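Local coordinates for AT-rich interactive domain-containing protein 4 (Arabidopsis thaliana, PDB 6LQF) that reads chromatin in the nucleus, its ARID-PHD cassette binding DNA and a trimethylated histone H3 tail, and probably acts in transcriptional regulation, at residues G84-W87 against K88-F92; G108-L111 against K112-Y115. All coordinates share one frame; numbering follows the deposited sequence.

Contact 1. Residues G84-W87 against K88-F92; sequences GINW and KGQVF. With nucleotides of chain D.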
ATOM      1  N   GLY A  84      10.030   5.828   0.104  1.00 19.48           N
ATOM      2  CA  GLY A  84      10.422   4.545   0.686  1.00 18.54           C
ATOM      3  C   GLY A  84       9.492   3.406   0.262  1.00 16.70           C
ATOM      4  O   GLY A  84       9.781   2.222   0.549  1.00 18.07           O
ATOM      5  N   ILE A  85       8.407   3.770  -0.430  1.00 16.55           N
ATOM      6  CA  ILE A  85       7.498   2.819  -1.113  1.00 17.43           C
ATOM      7  C   ILE A  85       7.894   2.835  -2.587  1.00 17.39           C
ATOM      8  O   ILE A  85       8.144   3.907  -3.142  1.00 17.52           O
ATOM      9  CB  ILE A  85       6.025   3.229  -0.898  1.00 18.09           C
ATOM     10  CG1 ILE A  85       5.642   2.965   0.555  1.00 17.49           C
ATOM     11  CG2 ILE A  85       5.055   2.518  -1.888  1.00 19.08           C
ATOM     12  CD1 ILE A  85       4.348   3.682   0.979  1.00 20.12           C
ATOM     13  N   ASN A  86       7.985   1.677  -3.225  1.00 16.58           N
ATOM     14  CA  ASN A  86       8.175   1.613  -4.661  1.00 15.49           C
ATOM     15  C   ASN A  86       6.802   1.663  -5.301  1.00 15.97           C
ATOM     16  O   ASN A  86       6.091   0.669  -5.395  1.00 16.31           O
ATOM     17  CB  ASN A  86       8.920   0.331  -5.044  1.00 16.96           C
ATOM     18  CG  ASN A  86       9.212   0.211  -6.530  1.00 15.59           C
ATOM     19  OD1 ASN A  86       8.729   1.030  -7.318  1.00 16.56           O
ATOM     20  ND2 ASN A  86       9.998  -0.806  -6.945  1.00 16.53           N
ATOM     21  N   TRP A  87       6.417   2.868  -5.751  1.00 15.04           N
ATOM     22  CA  TRP A  87       5.051   3.093  -6.233  1.00 15.05           C
ATOM     23  C   TRP A  87       4.837   2.413  -7.581  1.00 18.17           C
ATOM     24  O   TRP A  87       3.892   1.658  -7.750  1.00 16.98           O
ATOM     25  CB  TRP A  87       4.790   4.618  -6.336  1.00 15.97           C
ATOM     26  CG  TRP A  87       4.762   5.259  -4.984  1.00 14.34           C
ATOM     27  CD1 TRP A  87       5.843   5.701  -4.274  1.00 15.22           C
ATOM     28  CD2 TRP A  87       3.623   5.485  -4.167  1.00 15.81           C
ATOM     29  NE1 TRP A  87       5.449   6.176  -3.027  1.00 17.53           N
ATOM     30  CE2 TRP A  87       4.068   6.081  -2.965  1.00 15.77           C
ATOM     31  CE3 TRP A  87       2.241   5.272  -4.348  1.00 16.98           C
ATOM     32  CZ2 TRP A  87       3.175   6.428  -1.945  1.00 18.04           C
ATOM     33  CZ3 TRP A  87       1.357   5.663  -3.353  1.00 21.13           C
ATOM     34  CH2 TRP A  87       1.844   6.235  -2.153  1.00 21.98           C
ATOM     35  N   LYS A  88       5.712   2.664  -8.548  1.00 16.26           N
ATOM     36  CA  LYS A  88       5.559   1.974  -9.832  1.00 17.84           C
ATOM     37  C   LYS A  88       5.700   0.462  -9.753  1.00 17.73           C
ATOM     38  O   LYS A  88       4.916  -0.321 -10.358  1.00 19.31           O
ATOM     39  CB  LYS A  88       6.548   2.547 -10.842  1.00 20.43           C
ATOM     40  CG  LYS A  88       6.445   1.908 -12.206  1.00 26.19           C
ATOM     41  CD  LYS A  88       7.031   2.869 -13.276  1.00 36.34           C
ATOM     42  CE  LYS A  88       6.951   2.337 -14.712  1.00 36.08           C
ATOM     43  NZ  LYS A  88       5.562   2.223 -15.316  1.00 36.89           N
ATOM     44  N   GLY A  89       6.697   0.021  -8.992  1.00 17.83           N
ATOM     45  CA  GLY A  89       7.064  -1.387  -8.981  1.00 19.96           C
ATOM     46  C   GLY A  89       6.363  -2.290  -7.997  1.00 18.16           C
ATOM     47  O   GLY A  89       6.316  -3.512  -8.226  1.00 23.18           O
ATOM     48  N   GLN A  90       5.846  -1.771  -6.894  1.00 16.06           N
ATOM     49  CA  GLN A  90       5.192  -2.609  -5.891  1.00 18.01           C
ATOM     50  C   GLN A  90       3.763  -2.172  -5.585  1.00 17.54           C
ATOM     51  O   GLN A  90       2.989  -2.985  -5.101  1.00 23.36           O
ATOM     52  CB  GLN A  90       5.981  -2.609  -4.570  1.00 16.29           C
ATOM     53  CG  GLN A  90       7.251  -3.413  -4.664  1.00 16.36           C
ATOM     54  CD  GLN A  90       8.017  -3.399  -3.343  1.00 16.11           C
ATOM     55  OE1 GLN A  90       7.394  -3.555  -2.264  1.00 17.37           O
ATOM     56  NE2 GLN A  90       9.346  -3.230  -3.418  1.00 15.50           N
ATOM     57  N   VAL A  91       3.364  -0.931  -5.884  1.00 16.30           N
ATOM     58  CA  VAL A  91       1.979  -0.547  -5.616  1.00 16.66           C
ATOM     59  C   VAL A  91       1.168  -0.732  -6.882  1.00 16.35           C
ATOM     60  O   VAL A  91       0.125  -1.438  -6.871  1.00 16.53           O
ATOM     61  CB  VAL A  91       1.873   0.913  -5.146  1.00 16.09           C
ATOM     62  CG1 VAL A  91       0.428   1.374  -4.932  1.00 17.63           C
ATOM     63  CG2 VAL A  91       2.648   1.024  -3.834  1.00 17.61           C
ATOM     64  N   PHE A  92       1.637  -0.081  -7.947  1.00 16.15           N
ATOM     65  CA  PHE A  92       0.944  -0.161  -9.254  1.00 17.19           C
ATOM     66  C   PHE A  92       0.780  -1.589  -9.730  1.00 17.71           C
ATOM     67  O   PHE A  92      -0.253  -1.922 -10.299  1.00 18.31           O
ATOM     68  CB  PHE A  92       1.698   0.704 -10.276  1.00 18.13           C
ATOM     69  CG  PHE A  92       1.066   0.766 -11.665  1.00 17.16           C
ATOM     70  CD1 PHE A  92      -0.261   1.132 -11.834  1.00 18.94           C
ATOM     71  CD2 PHE A  92       1.841   0.524 -12.787  1.00 18.81           C
ATOM     72  CE1 PHE A  92      -0.810   1.260 -13.125  1.00 20.18           C
ATOM     73  CE2 PHE A  92       1.312   0.640 -14.061  1.00 21.01           C
ATOM     74  CZ  PHE A  92      -0.025   1.001 -14.227  1.00 20.37           C
TER
ATOM     75  P    DG D   5       8.589   5.274  -7.772  1.00 18.29           P
ATOM     76  OP1  DG D   5       8.378   4.771  -6.413  1.00 19.68           O
ATOM     77  OP2  DG D   5       7.562   4.922  -8.831  1.00 18.36           O
ATOM     78  O5'  DG D   5       8.737   6.829  -7.696  1.00 18.62           O
ATOM     79  C5'  DG D   5       9.595   7.366  -6.683  1.00 20.07           C
ATOM     80  C4'  DG D   5       9.849   8.849  -6.948  1.00 20.35           C
ATOM     81  O4'  DG D   5      10.700   8.985  -8.119  1.00 21.18           O
ATOM     82  C3'  DG D   5       8.615   9.680  -7.200  1.00 22.54           C
ATOM     83  O3'  DG D   5       8.836  11.015  -6.625  1.00 23.75           O
ATOM     84  C2'  DG D   5       8.571   9.722  -8.719  1.00 20.79           C
ATOM     85  C1'  DG D   5      10.049   9.791  -9.084  1.00 19.62           C
ATOM     86  N9   DG D   5      10.365   9.237 -10.402  1.00 18.94           N
ATOM     87  C8   DG D   5      10.024   8.010 -10.880  1.00 18.49           C
ATOM     88  N7   DG D   5      10.390   7.809 -12.122  1.00 17.01           N
ATOM     89  C5   DG D   5      11.043   8.995 -12.455  1.00 18.12           C
ATOM     90  C6   DG D   5      11.692   9.376 -13.648  1.00 17.57           C
ATOM     91  O6   DG D   5      11.798   8.720 -14.702  1.00 19.10           O
ATOM     92  N1   DG D   5      12.188  10.697 -13.590  1.00 18.42           N
ATOM     93  C2   DG D   5      12.162  11.467 -12.469  1.00 18.98           C
ATOM     94  N2   DG D   5      12.685  12.694 -12.562  1.00 21.82           N
ATOM     95  N3   DG D   5      11.577  11.104 -11.339  1.00 17.25           N
ATOM     96  C4   DG D   5      11.060   9.846 -11.398  1.00 16.17           C
ATOM     97  P    DA D   4      11.502  -0.304 -10.638  1.00 20.94           P
ATOM     98  OP1  DA D   4      10.868  -1.122  -9.554  1.00 20.35           O
ATOM     99  OP2  DA D   4      10.999  -0.448 -12.038  1.00 22.40           O
ATOM    100  O5'  DA D   4      11.302   1.243 -10.240  1.00 19.22           O
ATOM    101  C5'  DA D   4      11.757   1.675  -8.948  1.00 18.28           C
ATOM    102  C4'  DA D   4      11.664   3.170  -8.821  1.00 18.33           C
ATOM    103  O4'  DA D   4      12.588   3.778  -9.773  1.00 18.77           O
ATOM    104  C3'  DA D   4      10.262   3.728  -9.116  1.00 19.31           C
ATOM    105  O3'  DA D   4      10.046   4.769  -8.190  1.00 20.18           O
ATOM    106  C2'  DA D   4      10.462   4.305 -10.502  1.00 17.28           C
ATOM    107  C1'  DA D   4      11.891   4.849 -10.380  1.00 18.88           C
ATOM    108  N9   DA D   4      12.540   5.138 -11.631  1.00 19.18           N
ATOM    109  C8   DA D   4      12.579   4.397 -12.773  1.00 22.67           C
ATOM    110  N7   DA D   4      13.284   4.975 -13.747  1.00 23.71           N
ATOM    111  C5   DA D   4      13.716   6.147 -13.182  1.00 18.65           C
ATOM    112  C6   DA D   4      14.507   7.223 -13.683  1.00 19.69           C
ATOM    113  N6   DA D   4      14.968   7.281 -14.941  1.00 20.70           N
ATOM    114  N1   DA D   4      14.720   8.257 -12.876  1.00 17.90           N
ATOM    115  C2   DA D   4      14.276   8.217 -11.619  1.00 18.77           C
ATOM    116  N3   DA D   4      13.550   7.256 -11.026  1.00 17.63           N
ATOM    117  C4   DA D   4      13.317   6.245 -11.874  1.00 16.98           C
TER
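N86 holds CG anti to its backbone N (chi1 -178°) with the amide barely twisted, which turns OD1 back over the start of helix 87-91 and points ND2 at the DNA. There OD1 takes the N-H of G89 at 2.8 Å, the donor standing well above the carbonyl plane: a side-chain N-cap. On the other arm, ND2 gives an almost straight bond (170°) of 2.8 Å to OP1 of DA4 of chain D, and also reaches A172 O. With an alanine here, the G89 N-H would probably lose its cap and the DA4 phosphate its amide donor. The next phosphate is gripped by the helix start: W87 N donates a hydrogen bond of 2.8 Å to OP1 of DG5 of chain D, and K88 N one of 2.9 Å to its OP2; the positive helix end probably favours the anion. W87 O receives V91 N and, five residues on, F92 N, the latter at 173° and the mark of the wider pi-type turn. I85 CG2 packs tightly on V91 CG2 (3.4 Å) and lies over the rim of one W87 ring face. I85, W87 and V91 pack on helix 66-74, while W87, K88 and F92 touch helix 107-118.

Contact 2. Residues G108-L111 against K112-Y115; sequences GNTL and KRHY. With nucleotides of chain D.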
ATOM      1  N   GLY A 108       4.274   6.672 -10.553  1.00 17.50           N
ATOM      2  CA  GLY A 108       4.463   6.894  -9.132  1.00 19.07           C
ATOM      3  C   GLY A 108       3.978   8.249  -8.673  1.00 19.79           C
ATOM      4  O   GLY A 108       3.251   8.370  -7.687  1.00 18.41           O
ATOM      5  N   ASN A 109       4.339   9.282  -9.421  1.00 17.90           N
ATOM      6  CA  ASN A 109       3.855  10.615  -9.064  1.00 18.37           C
ATOM      7  C   ASN A 109       2.306  10.699  -9.135  1.00 17.49           C
ATOM      8  O   ASN A 109       1.655  11.304  -8.264  1.00 19.82           O
ATOM      9  CB  ASN A 109       4.485  11.644 -10.018  1.00 19.79           C
ATOM     10  CG  ASN A 109       4.142  13.074  -9.635  1.00 20.00           C
ATOM     11  OD1 ASN A 109       3.178  13.620 -10.164  1.00 23.43           O
ATOM     12  ND2 ASN A 109       4.933  13.683  -8.754  1.00 23.51           N
ATOM     13  N   THR A 110       1.745  10.119 -10.193  1.00 15.90           N
ATOM     14  CA  THR A 110       0.297  10.097 -10.344  1.00 17.41           C
ATOM     15  C   THR A 110      -0.386   9.398  -9.167  1.00 16.93           C
ATOM     16  O   THR A 110      -1.382   9.902  -8.603  1.00 17.82           O
ATOM     17  CB  THR A 110      -0.065   9.435 -11.664  1.00 18.79           C
ATOM     18  OG1 THR A 110       0.458  10.238 -12.736  1.00 22.05           O
ATOM     19  CG2 THR A 110      -1.570   9.387 -11.809  1.00 22.54           C
ATOM     20  N   LEU A 111       0.160   8.239  -8.755  1.00 16.71           N
ATOM     21  CA  LEU A 111      -0.455   7.514  -7.648  1.00 16.60           C
ATOM     22  C   LEU A 111      -0.360   8.291  -6.333  1.00 15.96           C
ATOM     23  O   LEU A 111      -1.289   8.266  -5.529  1.00 17.72           O
ATOM     24  CB  LEU A 111       0.196   6.133  -7.477  1.00 17.58           C
ATOM     25  CG  LEU A 111      -0.162   5.140  -8.552  1.00 17.13           C
ATOM     26  CD1 LEU A 111       0.599   3.866  -8.314  1.00 17.37           C
ATOM     27  CD2 LEU A 111      -1.663   4.824  -8.535  1.00 18.93           C
ATOM     28  N   LYS A 112       0.770   8.970  -6.104  1.00 16.28           N
ATOM     29  CA  LYS A 112       0.890   9.778  -4.905  1.00 16.27           C
ATOM     30  C   LYS A 112      -0.138  10.914  -4.901  1.00 17.69           C
ATOM     31  O   LYS A 112      -0.746  11.163  -3.861  1.00 18.72           O
ATOM     32  CB  LYS A 112       2.327  10.335  -4.785  1.00 17.91           C
ATOM     33  CG  LYS A 112       3.296   9.205  -4.428  1.00 16.69           C
ATOM     34  CD  LYS A 112       4.758   9.647  -4.629  1.00 25.78           C
ATOM     35  CE  LYS A 112       5.159  10.442  -3.472  1.00 32.91           C
ATOM     36  NZ  LYS A 112       6.611  10.923  -3.628  1.00 31.02           N
ATOM     37  N   ARG A 113      -0.392  11.546  -6.067  1.00 16.62           N
ATOM     38  CA  ARG A 113      -1.387  12.615  -6.155  1.00 17.82           C
ATOM     39  C   ARG A 113      -2.792  12.051  -5.906  1.00 18.13           C
ATOM     40  O   ARG A 113      -3.601  12.640  -5.188  1.00 19.91           O
ATOM     41  CB  ARG A 113      -1.284  13.292  -7.513  1.00 20.01           C
ATOM     42  CG  ARG A 113      -0.070  14.179  -7.709  1.00 29.34           C
ATOM     43  CD  ARG A 113      -0.186  15.108  -8.935  1.00 43.44           C
ATOM     44  NE  ARG A 113      -0.442  14.382 -10.179  1.00 48.96           N
ATOM     45  CZ  ARG A 113      -1.658  14.145 -10.668  1.00 46.03           C
ATOM     46  NH1 ARG A 113      -2.726  14.558 -10.007  1.00 47.48           N
ATOM     47  NH2 ARG A 113      -1.811  13.483 -11.801  1.00 47.36           N
ATOM     48  N   HIS A 114      -3.087  10.874  -6.462  1.00 17.18           N
ATOM     49  CA  HIS A 114      -4.419  10.307  -6.240  1.00 17.49           C
ATOM     50  C   HIS A 114      -4.576   9.895  -4.779  1.00 17.36           C
ATOM     51  O   HIS A 114      -5.686   9.990  -4.232  1.00 19.16           O
ATOM     52  CB  HIS A 114      -4.655   9.071  -7.099  1.00 18.24           C
ATOM     53  CG  HIS A 114      -4.864   9.345  -8.565  1.00 17.09           C
ATOM     54  ND1 HIS A 114      -5.720  10.316  -9.028  1.00 23.74           N
ATOM     55  CD2 HIS A 114      -4.391   8.698  -9.665  1.00 19.54           C
ATOM     56  CE1 HIS A 114      -5.747  10.282 -10.348  1.00 27.85           C
ATOM     57  NE2 HIS A 114      -4.953   9.309 -10.763  1.00 24.41           N
ATOM     58  N   TYR A 115      -3.470   9.423  -4.144  1.00 16.30           N
ATOM     59  CA  TYR A 115      -3.596   9.027  -2.764  1.00 17.29           C
ATOM     60  C   TYR A 115      -3.888  10.265  -1.918  1.00 18.22           C
ATOM     61  O   TYR A 115      -4.772  10.248  -1.052  1.00 18.39           O
ATOM     62  CB  TYR A 115      -2.304   8.347  -2.284  1.00 17.15           C
ATOM     63  CG  TYR A 115      -2.477   7.597  -0.982  1.00 17.29           C
ATOM     64  CD1 TYR A 115      -2.444   8.257   0.265  1.00 16.80           C
ATOM     65  CD2 TYR A 115      -2.656   6.233  -0.983  1.00 16.13           C
ATOM     66  CE1 TYR A 115      -2.589   7.564   1.457  1.00 16.09           C
ATOM     67  CE2 TYR A 115      -2.790   5.557   0.191  1.00 18.17           C
ATOM     68  CZ  TYR A 115      -2.758   6.212   1.398  1.00 16.94           C
ATOM     69  OH  TYR A 115      -2.914   5.483   2.561  1.00 20.69           O
TER
ATOM     70  P    DA D   6       7.860  12.233  -6.869  1.00 27.47           P
ATOM     71  OP1  DA D   6       7.877  12.997  -5.681  1.00 39.05           O
ATOM     72  OP2  DA D   6       6.610  11.782  -7.369  1.00 29.42           O
ATOM     73  O5'  DA D   6       8.567  13.006  -8.046  1.00 26.04           O
ATOM     74  C5'  DA D   6       9.834  13.623  -7.888  1.00 27.68           C
ATOM     75  C4'  DA D   6      10.036  14.711  -8.917  1.00 28.87           C
ATOM     76  O4'  DA D   6      10.290  14.152 -10.218  1.00 24.94           O
ATOM     77  C3'  DA D   6       8.866  15.671  -9.094  1.00 26.11           C
ATOM     78  O3'  DA D   6       9.441  16.959  -9.311  1.00 28.15           O
ATOM     79  C2'  DA D   6       8.158  15.103 -10.304  1.00 21.96           C
ATOM     80  C1'  DA D   6       9.278  14.528 -11.138  1.00 22.10           C
ATOM     81  N9   DA D   6       8.939  13.344 -11.924  1.00 18.92           N
ATOM     82  C8   DA D   6       8.277  12.237 -11.467  1.00 20.28           C
ATOM     83  N7   DA D   6       8.192  11.273 -12.343  1.00 18.62           N
ATOM     84  C5   DA D   6       8.796  11.796 -13.473  1.00 16.58           C
ATOM     85  C6   DA D   6       9.014  11.275 -14.752  1.00 18.12           C
ATOM     86  N6   DA D   6       8.623  10.067 -15.135  1.00 18.28           N
ATOM     87  N1   DA D   6       9.671  12.046 -15.639  1.00 19.18           N
ATOM     88  C2   DA D   6      10.071  13.255 -15.254  1.00 19.32           C
ATOM     89  N3   DA D   6       9.925  13.857 -14.087  1.00 21.73           N
ATOM     90  C4   DA D   6       9.267  13.069 -13.226  1.00 18.39           C
ATOM     91  P    DT D   7       8.551  18.256  -9.557  1.00 29.19           P
ATOM     92  OP1  DT D   7       9.303  19.379  -9.077  1.00 37.83           O
ATOM     93  OP2  DT D   7       7.223  18.052  -9.103  1.00 30.52           O
ATOM     94  O5'  DT D   7       8.517  18.339 -11.128  1.00 29.08           O
ATOM     95  C5'  DT D   7       9.739  18.498 -11.812  1.00 28.81           C
ATOM     96  C4'  DT D   7       9.487  18.605 -13.291  1.00 26.68           C
ATOM     97  O4'  DT D   7       9.168  17.306 -13.806  1.00 25.45           O
ATOM     98  C3'  DT D   7       8.337  19.530 -13.699  1.00 26.53           C
ATOM     99  O3'  DT D   7       8.953  20.433 -14.602  1.00 29.18           O
ATOM    100  C2'  DT D   7       7.352  18.600 -14.379  1.00 21.95           C
ATOM    101  C1'  DT D   7       8.220  17.446 -14.824  1.00 23.01           C
ATOM    102  N1   DT D   7       7.524  16.167 -14.936  1.00 23.09           N
ATOM    103  C2   DT D   7       7.689  15.441 -16.079  1.00 22.09           C
ATOM    104  O2   DT D   7       8.348  15.827 -17.012  1.00 25.12           O
ATOM    105  N3   DT D   7       7.052  14.232 -16.087  1.00 19.39           N
ATOM    106  C4   DT D   7       6.284  13.692 -15.082  1.00 19.50           C
ATOM    107  O4   DT D   7       5.779  12.598 -15.230  1.00 21.10           O
ATOM    108  C5   DT D   7       6.171  14.500 -13.896  1.00 20.37           C
ATOM    109  C7   DT D   7       5.350  14.004 -12.751  1.00 22.86           C
ATOM    110  C6   DT D   7       6.798  15.678 -13.880  1.00 20.39           C
TER
HETATM  111  O   HOH W   1       1.737  12.880 -12.452  1.00 30.54           O
HETATM  112  O   HOH W   2      -1.206  12.061 -14.316  1.00 35.11           O
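N109 and K112, one turn apart on helix 107-118, hold the two non-bridging oxygens of a single phosphate. N109 ND2 donates to OP2 of DA6 of chain D at 2.9 Å and 157°, while K112 NZ makes a hydrogen bond of 3.2 Å to OP1 of that nucleotide. The other end of the amide meets the next base: N109 OD1 is 3.4 Å from the methyl carbon C7 of DT7 of chain D, a van der Waals contact, so N109 touches one base edge as well as the backbone.

Water 1 donates to N109 OD1 at 2.8 Å, is also bonded to T110 OG1, and accepts a weak bond from R113 NE. Together with the phosphate bond, it probably sets which end of the amide faces which way. Water 2 joins T110 OG1 to R113 NH2, the latter bond again weak. Both waters and N109 OD1 lie at the edge of the R113 guanidinium, near its plane, with the amide turned 47° from it; the arginine thus adds only weak, water-mediated links. T110 OG1 has a further partner in G106 O. Its methyl CG2, anti to the backbone N, is directed along the helix to lie beside the H114 ring, 3.5 Å from NE2. A bend at chi3 (80°) turns the K112 chain toward the phosphate, where NZ is bonded to N83 OD1 as well as to DA6.

Beneath these side chains the backbone is a regular alpha-helix, with i to i+4 bonds such as Y115 N to L111 O at 2.8 Å. L111 and Y115 are buried: Y115 packs against helix 66-74 and the ring of F79, its OH bonded to E123, while L111 rests on W87 of helix 87-91 and on L59 of strand 58-59, which T110 also touches.

Overall arrangement
Contacts 1 and 2 follow one another along the chain, with centres about 10 Å apart, and meet directly in the ARID domain. W87 makes most of the touches between them: its ring atom CE2 lies 3.5 Å from K112 CG, and its CB comes 3.6 Å from G108 CA. F92 CB adds another at 3.9 Å from L111 CD1. This packing is consistent with the two helices meeting adjoining phosphates of one DNA strand: residues 84-92 hold the phosphates of DA4 and DG5, and residues 108-115 continue at DA6 and DT7. Contact 1 also faces the bound peptide, through G84 and Q90, whereas the side chain of Y115 in contact 2 is about 13 Å from a zinc ion.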